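Local coordinates for protein acyl-homoserine-lactone synthase (Mesorhizobium sp. ORS 3359, PDB 6WNS) that probably makes an acyl-homoserine lactone quorum-sensing signal by transferring an acyl chain from an acyl-coenzyme A donor, at residues N44-A49 / W103-V108. Sequence-based numbering, arbitrary orientation.
Sequences NIEIDA and WTRFFV
Arg105 meets Glu46 and Asp48 in a salt-bridge network that ties the loop between helix 16-31 and strand 56-60 to strand 100-108, in the central mixed sheet of this acetyltransferase-like autoinducer synthase fold. The backbones stay far apart, 10.8 Å between the CA atoms of Asp48 and Arg105, and the gap is spanned mainly by the long side chains of Arg105 and Glu46, with the shorter Asp48 facing the arginine from the loop. The guanidinium presents its two terminal nitrogens to the Glu46 carboxylate, NH1 2.7 Å from Glu46 OE1 and NH2 2.8 Å from Glu46 OE2. The planes are turned 33° apart, and the two bonds differ: OE2 is approached on its syn side, whereas at OE1 the NH1 donor lies above the carboxylate plane. With CG anti to the backbone N (chi1 -174°), the Glu46 chain heads for the strand, and a kink at the second torsion brings its carboxylate to the guanidinium edge. Glu46 OE1 also pairs with Arg26 of helix 16-31, so two arginines share one oxygen, while Tyr30 gives the Arg105 cation a cation-pi partner. Replacing Arg105 by alanine removes the guanidinium, and both carboxylates would probably lose their shared positive partner across the gap. Asp48 stands nearly crosswise, its carboxylate plane 79° from the guanidinium. Its OD1 is taken by Phe50 N and Arg72, and Asp48 OD2 receives a weak, strongly bent bond from Arg105 NH2 at 2.9 Å.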
# COMPACT_ATOMS: atom_id res chain seq x y z
N ASN A 44 -6.03 18.47 -11.37
CA ASN A 44 -4.72 17.86 -11.07
C ASN A 44 -4.90 16.93 -9.88
O ASN A 44 -4.26 17.12 -8.86
CB ASN A 44 -3.62 18.93 -10.92
CG ASN A 44 -3.19 19.48 -12.26
OD1 ASN A 44 -3.75 19.04 -13.26
ND2 ASN A 44 -2.25 20.46 -12.29
N ILE A 45 -5.66 15.85 -10.05
CA ILE A 45 -5.72 14.74 -9.09
C ILE A 45 -5.62 13.42 -9.86
O ILE A 45 -5.81 13.42 -11.07
CB ILE A 45 -6.99 14.76 -8.23
CG1 ILE A 45 -8.20 14.58 -9.13
CG2 ILE A 45 -7.13 16.00 -7.37
CD1 ILE A 45 -9.47 14.16 -8.40
N GLU A 46 -5.23 12.38 -9.16
CA GLU A 46 -5.34 11.00 -9.72
C GLU A 46 -6.21 10.20 -8.74
O GLU A 46 -5.96 10.19 -7.52
CB GLU A 46 -3.98 10.43 -10.03
CG GLU A 46 -4.01 9.07 -10.74
CD GLU A 46 -4.27 7.88 -9.83
OE1 GLU A 46 -3.78 7.87 -8.68
OE2 GLU A 46 -4.91 6.89 -10.34
N ILE A 47 -7.17 9.47 -9.31
CA ILE A 47 -8.18 8.76 -8.53
C ILE A 47 -8.68 7.61 -9.41
O ILE A 47 -8.84 7.78 -10.60
CB ILE A 47 -9.26 9.74 -8.02
CG1 ILE A 47 -10.23 9.09 -7.04
CG2 ILE A 47 -10.02 10.34 -9.18
CD1 ILE A 47 -11.22 10.09 -6.38
N ASP A 48 -8.94 6.47 -8.79
CA ASP A 48 -9.36 5.28 -9.55
C ASP A 48 -10.63 4.69 -8.94
O ASP A 48 -11.26 5.26 -8.01
CB ASP A 48 -8.20 4.29 -9.68
CG ASP A 48 -7.89 3.49 -8.44
OD1 ASP A 48 -8.68 3.61 -7.47
OD2 ASP A 48 -6.79 2.87 -8.43
N ALA A 49 -11.07 3.58 -9.52
CA ALA A 49 -12.37 2.97 -9.14
C ALA A 49 -12.34 2.52 -7.68
O ALA A 49 -13.42 2.24 -7.14
CB ALA A 49 -12.62 1.81 -10.08
N TRP A 103 -3.26 -4.47 -0.84
CA TRP A 103 -2.28 -3.35 -0.86
C TRP A 103 -2.14 -2.81 -2.28
O TRP A 103 -1.80 -3.61 -3.20
CB TRP A 103 -0.95 -3.86 -0.33
CG TRP A 103 0.15 -2.87 -0.17
CD1 TRP A 103 0.09 -1.51 -0.06
CD2 TRP A 103 1.53 -3.23 0.03
NE1 TRP A 103 1.36 -1.01 0.18
CE2 TRP A 103 2.24 -2.04 0.26
CE3 TRP A 103 2.22 -4.46 0.12
CZ2 TRP A 103 3.61 -2.03 0.47
CZ3 TRP A 103 3.58 -4.45 0.32
CH2 TRP A 103 4.27 -3.25 0.51
N THR A 104 -2.37 -1.50 -2.45
CA THR A 104 -2.05 -0.78 -3.70
C THR A 104 -1.35 0.53 -3.32
O THR A 104 -1.45 0.98 -2.14
CB THR A 104 -3.33 -0.61 -4.53
OG1 THR A 104 -4.37 -0.07 -3.71
CG2 THR A 104 -3.82 -1.90 -5.15
N ARG A 105 -0.79 1.20 -4.31
CA ARG A 105 -0.37 2.62 -4.19
C ARG A 105 0.64 2.80 -3.05
O ARG A 105 0.48 3.69 -2.26
CB ARG A 105 -1.63 3.47 -4.10
CG ARG A 105 -2.53 3.23 -5.31
CD ARG A 105 -1.92 3.16 -6.71
NE ARG A 105 -2.99 3.26 -7.72
CZ ARG A 105 -3.40 4.42 -8.22
NH1 ARG A 105 -2.63 5.49 -8.11
NH2 ARG A 105 -4.40 4.45 -9.08
N PHE A 106 1.67 1.96 -3.01
CA PHE A 106 2.82 2.19 -2.12
C PHE A 106 3.66 3.29 -2.73
O PHE A 106 3.97 3.19 -3.92
CB PHE A 106 3.68 0.95 -1.97
CG PHE A 106 4.97 1.21 -1.25
CD1 PHE A 106 5.00 1.30 0.14
CD2 PHE A 106 6.15 1.37 -1.96
CE1 PHE A 106 6.22 1.47 0.79
CE2 PHE A 106 7.35 1.58 -1.31
CZ PHE A 106 7.38 1.61 0.07
N PHE A 107 3.91 4.36 -2.01
CA PHE A 107 4.88 5.37 -2.49
C PHE A 107 5.64 5.97 -1.31
O PHE A 107 5.11 6.08 -0.17
CB PHE A 107 4.15 6.47 -3.25
CG PHE A 107 3.25 7.27 -2.36
CD1 PHE A 107 2.03 6.76 -1.92
CD2 PHE A 107 3.66 8.50 -1.87
CE1 PHE A 107 1.23 7.49 -1.07
CE2 PHE A 107 2.82 9.25 -1.07
CZ PHE A 107 1.61 8.76 -0.67
N VAL A 108 6.83 6.43 -1.65
CA VAL A 108 7.69 7.26 -0.81
C VAL A 108 8.07 8.49 -1.62
O VAL A 108 8.58 8.39 -2.83
CB VAL A 108 8.94 6.47 -0.38
CG1 VAL A 108 9.80 7.25 0.58
CG2 VAL A 108 8.55 5.11 0.19